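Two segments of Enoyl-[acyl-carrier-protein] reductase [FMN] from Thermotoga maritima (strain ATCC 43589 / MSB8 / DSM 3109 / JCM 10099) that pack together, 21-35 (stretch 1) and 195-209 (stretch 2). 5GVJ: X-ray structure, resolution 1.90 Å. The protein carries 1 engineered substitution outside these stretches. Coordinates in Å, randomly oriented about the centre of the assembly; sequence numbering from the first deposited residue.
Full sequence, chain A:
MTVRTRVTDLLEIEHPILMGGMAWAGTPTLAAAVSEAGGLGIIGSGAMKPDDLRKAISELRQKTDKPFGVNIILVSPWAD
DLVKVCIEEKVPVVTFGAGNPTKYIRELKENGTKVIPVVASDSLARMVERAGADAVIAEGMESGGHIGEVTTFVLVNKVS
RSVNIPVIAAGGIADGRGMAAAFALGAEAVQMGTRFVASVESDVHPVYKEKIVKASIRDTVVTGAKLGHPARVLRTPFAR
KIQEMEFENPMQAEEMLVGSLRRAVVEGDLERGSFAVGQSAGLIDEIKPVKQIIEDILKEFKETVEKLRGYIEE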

# COMPACT_ATOMS: atom_id res chain seq x y z
N GLY A 21 9.00 17.25 5.09
CA GLY A 21 9.89 18.24 4.49
C GLY A 21 9.50 18.65 3.09
O GLY A 21 10.37 18.80 2.22
N MET A 22 8.21 18.82 2.84
CA MET A 22 7.74 19.37 1.58
C MET A 22 8.08 20.86 1.49
O MET A 22 8.31 21.53 2.50
CB MET A 22 6.23 19.15 1.48
CG MET A 22 5.59 19.47 0.14
SD MET A 22 3.85 18.98 0.18
CE MET A 22 3.19 19.96 1.53
N ALA A 23 8.14 21.37 0.26
CA ALA A 23 8.32 22.80 0.08
C ALA A 23 7.15 23.55 0.72
O ALA A 23 6.01 23.10 0.68
CB ALA A 23 8.42 23.16 -1.40
N TRP A 24 7.47 24.69 1.35
CA TRP A 24 6.51 25.57 2.01
C TRP A 24 6.00 24.99 3.32
O TRP A 24 5.95 25.71 4.32
CB TRP A 24 5.34 25.91 1.07
CG TRP A 24 5.79 26.59 -0.17
CD1 TRP A 24 5.81 26.08 -1.43
CD2 TRP A 24 6.34 27.91 -0.27
NE1 TRP A 24 6.32 27.00 -2.31
CE2 TRP A 24 6.65 28.14 -1.62
CE3 TRP A 24 6.59 28.93 0.66
CZ2 TRP A 24 7.20 29.34 -2.07
CZ3 TRP A 24 7.13 30.12 0.21
CH2 TRP A 24 7.43 30.32 -1.14
N ALA A 25 5.64 23.70 3.36
CA ALA A 25 5.14 23.11 4.60
C ALA A 25 6.27 22.67 5.53
O ALA A 25 6.09 22.63 6.75
CB ALA A 25 4.24 21.91 4.31
N GLY A 26 7.43 22.31 4.96
CA GLY A 26 8.59 21.94 5.76
C GLY A 26 9.34 23.14 6.30
O GLY A 26 10.49 23.38 5.92
N THR A 27 8.69 23.90 7.18
CA THR A 27 9.27 25.10 7.76
C THR A 27 10.20 24.75 8.92
O THR A 27 10.05 23.71 9.55
CB THR A 27 8.17 26.04 8.28
OG1 THR A 27 7.43 25.37 9.30
CG2 THR A 27 7.23 26.47 7.16
N PRO A 28 11.15 25.64 9.25
CA PRO A 28 11.95 25.43 10.47
C PRO A 28 11.11 25.29 11.72
O PRO A 28 11.50 24.57 12.65
CB PRO A 28 12.85 26.67 10.53
CG PRO A 28 12.90 27.17 9.13
CD PRO A 28 11.61 26.80 8.47
N THR A 29 9.95 25.96 11.79
CA THR A 29 9.13 25.86 12.98
C THR A 29 8.58 24.45 13.17
O THR A 29 8.58 23.93 14.29
CB THR A 29 7.98 26.87 12.94
OG1 THR A 29 8.50 28.21 12.90
CG2 THR A 29 7.20 26.77 14.20
N LEU A 30 8.08 23.84 12.10
CA LEU A 30 7.59 22.46 12.22
C LEU A 30 8.74 21.49 12.39
O LEU A 30 8.67 20.56 13.20
CB LEU A 30 6.75 22.09 10.99
CG LEU A 30 6.18 20.67 10.91
CD1 LEU A 30 5.49 20.21 12.21
CD2 LEU A 30 5.20 20.59 9.76
N ALA A 31 9.83 21.70 11.63
CA ALA A 31 10.99 20.81 11.74
C ALA A 31 11.60 20.85 13.13
O ALA A 31 11.95 19.82 13.70
CB ALA A 31 12.02 21.18 10.68
N ALA A 32 11.72 22.05 13.71
CA ALA A 32 12.29 22.14 15.05
C ALA A 32 11.43 21.40 16.07
O ALA A 32 11.95 20.78 17.00
CB ALA A 32 12.47 23.61 15.44
N ALA A 33 10.11 21.46 15.89
CA ALA A 33 9.20 20.78 16.82
C ALA A 33 9.35 19.26 16.72
O ALA A 33 9.39 18.57 17.75
CB ALA A 33 7.76 21.20 16.53
N VAL A 34 9.43 18.73 15.50
CA VAL A 34 9.59 17.29 15.34
C VAL A 34 10.94 16.82 15.89
O VAL A 34 11.02 15.81 16.60
CB VAL A 34 9.41 16.90 13.85
CG1 VAL A 34 9.65 15.40 13.67
CG2 VAL A 34 7.99 17.24 13.39
N SER A 35 12.02 17.55 15.59
CA SER A 35 13.34 17.16 16.08
C SER A 35 13.42 17.24 17.60
O SER A 35 13.96 16.34 18.25
CB SER A 35 14.42 18.02 15.44
OG SER A 35 14.70 17.60 14.11
N ARG A 195 0.61 13.50 8.21
CA ARG A 195 0.32 13.47 9.64
C ARG A 195 0.96 14.66 10.37
O ARG A 195 0.34 15.25 11.26
CB ARG A 195 0.80 12.15 10.25
CG ARG A 195 0.66 12.05 11.77
CD ARG A 195 -0.82 12.01 12.23
NE ARG A 195 -1.37 13.33 12.52
CZ ARG A 195 -2.56 13.54 13.09
NH1 ARG A 195 -3.36 12.52 13.41
NH2 ARG A 195 -2.96 14.80 13.33
N PHE A 196 2.20 15.02 10.01
CA PHE A 196 2.81 16.14 10.72
C PHE A 196 2.42 17.51 10.16
O PHE A 196 2.50 18.50 10.89
CB PHE A 196 4.34 15.99 10.74
CG PHE A 196 4.81 14.95 11.74
CD1 PHE A 196 4.72 15.19 13.10
CD2 PHE A 196 5.32 13.73 11.31
CE1 PHE A 196 5.14 14.24 14.03
CE2 PHE A 196 5.73 12.76 12.23
CZ PHE A 196 5.65 13.01 13.58
N VAL A 197 2.04 17.60 8.88
CA VAL A 197 1.40 18.82 8.40
C VAL A 197 0.13 19.10 9.19
O VAL A 197 -0.20 20.26 9.50
CB VAL A 197 1.09 18.72 6.89
CG1 VAL A 197 0.14 19.84 6.47
CG2 VAL A 197 2.38 18.78 6.08
N ALA A 198 -0.61 18.04 9.54
CA ALA A 198 -1.82 18.16 10.35
C ALA A 198 -1.49 18.19 11.85
O ALA A 198 -1.99 17.39 12.64
CB ALA A 198 -2.78 17.02 10.03
N SER A 199 -0.65 19.15 12.24
CA SER A 199 -0.26 19.25 13.64
C SER A 199 -0.39 20.70 14.12
O SER A 199 -0.42 21.64 13.32
CB SER A 199 1.18 18.78 13.86
OG SER A 199 2.09 19.73 13.32
N VAL A 200 -0.43 20.85 15.44
CA VAL A 200 -0.58 22.20 16.01
C VAL A 200 0.61 23.07 15.63
O VAL A 200 0.46 24.25 15.29
CB VAL A 200 -0.75 22.13 17.55
CG1 VAL A 200 -0.81 23.54 18.15
CG2 VAL A 200 -2.01 21.37 17.91
N GLU A 201 1.82 22.48 15.62
CA GLU A 201 3.04 23.23 15.34
C GLU A 201 3.30 23.41 13.86
O GLU A 201 4.25 24.11 13.49
CB GLU A 201 4.23 22.54 16.01
CG GLU A 201 4.21 22.57 17.55
CD GLU A 201 3.28 21.53 18.17
OE1 GLU A 201 2.74 20.68 17.42
OE2 GLU A 201 3.09 21.56 19.41
N SER A 202 2.50 22.79 13.00
CA SER A 202 2.62 23.04 11.57
C SER A 202 2.10 24.43 11.25
O SER A 202 1.10 24.87 11.82
CB SER A 202 1.85 21.99 10.77
OG SER A 202 1.53 22.46 9.47
N ASP A 203 2.80 25.14 10.35
CA ASP A 203 2.43 26.50 10.00
C ASP A 203 1.71 26.60 8.65
O ASP A 203 1.60 27.69 8.09
CB ASP A 203 3.65 27.42 10.02
CG ASP A 203 3.96 27.94 11.41
OD1 ASP A 203 3.10 27.78 12.31
OD2 ASP A 203 5.04 28.53 11.62
N VAL A 204 1.20 25.48 8.13
CA VAL A 204 0.34 25.57 6.97
C VAL A 204 -0.96 26.29 7.35
O VAL A 204 -1.36 26.30 8.52
CB VAL A 204 0.06 24.17 6.38
CG1 VAL A 204 1.37 23.41 6.21
CG2 VAL A 204 -0.87 23.38 7.27
N HIS A 205 -1.59 26.90 6.37
CA HIS A 205 -2.80 27.70 6.61
C HIS A 205 -3.87 26.85 7.30
O HIS A 205 -4.00 25.66 7.01
CB HIS A 205 -3.32 28.23 5.27
CG HIS A 205 -4.38 29.29 5.40
ND1 HIS A 205 -5.70 29.00 5.65
CD2 HIS A 205 -4.31 30.64 5.28
CE1 HIS A 205 -6.40 30.12 5.69
NE2 HIS A 205 -5.58 31.13 5.47
N PRO A 206 -4.64 27.43 8.23
CA PRO A 206 -5.69 26.65 8.91
C PRO A 206 -6.61 25.89 7.96
O PRO A 206 -7.08 24.80 8.31
CB PRO A 206 -6.46 27.72 9.70
CG PRO A 206 -5.43 28.76 10.00
CD PRO A 206 -4.55 28.81 8.76
N VAL A 207 -6.88 26.43 6.77
CA VAL A 207 -7.75 25.75 5.82
C VAL A 207 -7.11 24.46 5.33
O VAL A 207 -7.79 23.44 5.12
CB VAL A 207 -8.07 26.69 4.64
CG1 VAL A 207 -8.65 25.91 3.49
CG2 VAL A 207 -9.03 27.79 5.09
N TYR A 208 -5.79 24.49 5.12
CA TYR A 208 -5.06 23.28 4.75
C TYR A 208 -5.28 22.20 5.79
O TYR A 208 -5.59 21.05 5.45
CB TYR A 208 -3.58 23.62 4.61
CG TYR A 208 -2.79 22.75 3.65
CD1 TYR A 208 -2.52 21.42 3.94
CD2 TYR A 208 -2.28 23.28 2.47
CE1 TYR A 208 -1.78 20.63 3.06
CE2 TYR A 208 -1.54 22.50 1.59
CZ TYR A 208 -1.30 21.18 1.89
OH TYR A 208 -0.56 20.41 1.02
N LYS A 209 -5.14 22.56 7.07
CA LYS A 209 -5.35 21.59 8.15
C LYS A 209 -6.79 21.07 8.15
O LYS A 209 -7.03 19.87 8.30
CB LYS A 209 -5.00 22.22 9.49
CG LYS A 209 -3.50 22.57 9.62
CD LYS A 209 -3.18 23.17 10.98
CE LYS A 209 -1.73 23.67 11.06
NZ LYS A 209 -1.46 24.22 12.41
O HOH W 1 4.79 24.39 8.69

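No direct hydrogen bond joins the two stretches; they meet mainly through van der Waals packing, which buries 540 Å² in all. At the start of stretch 2, Phe196 points its CA-to-CB bond toward stretch 1, and its CD1 lies 3.9 Å from Val34 CG2, two bulky apolar groups filling buried space. Leu30 loses the most surface in stretch 1: its CD2 reaches Phe196 O at 3.6 Å. That carbonyl is not left unpaired, since Ser199 OG donates to Phe196 O (2.8 Å). Val197 CG2 packs on Ala25 CB at 4.0 Å; the small methyl suits a place where the backbones come close. Leu30 CD1 rests 3.6 Å from Ser199 OG. Glu201 CB lies 3.8 Å from Ala33 CB: its aliphatic part packs on a methyl while the charged end leads away, OE1 being hydrogen-bonded elsewhere in the structure. Ser202 CB touches Leu30 CD2 at 3.8 Å, and Ser202 OG donates to Val197 O (2.8 Å). At Asp203 the backbone, not the side chain, holds water 1, which accepts from Asp203 N (2.7 Å), donates to Ala25 O (2.9 Å) and bonds Thr27 OG1 (2.9 Å); the exposed carboxylate can meet solvent, with Asp203 OD2 3.6 Å from Thr29 CB. Thr27 OG1 also caps the helix, accepting from Leu30 N (3.3 Å). Val204 CG1 packs on Ala25 CB at 3.8 Å. Finally, Tyr208 OH meets the flexible thioether end of Met22 at CE, 3.8 Å away.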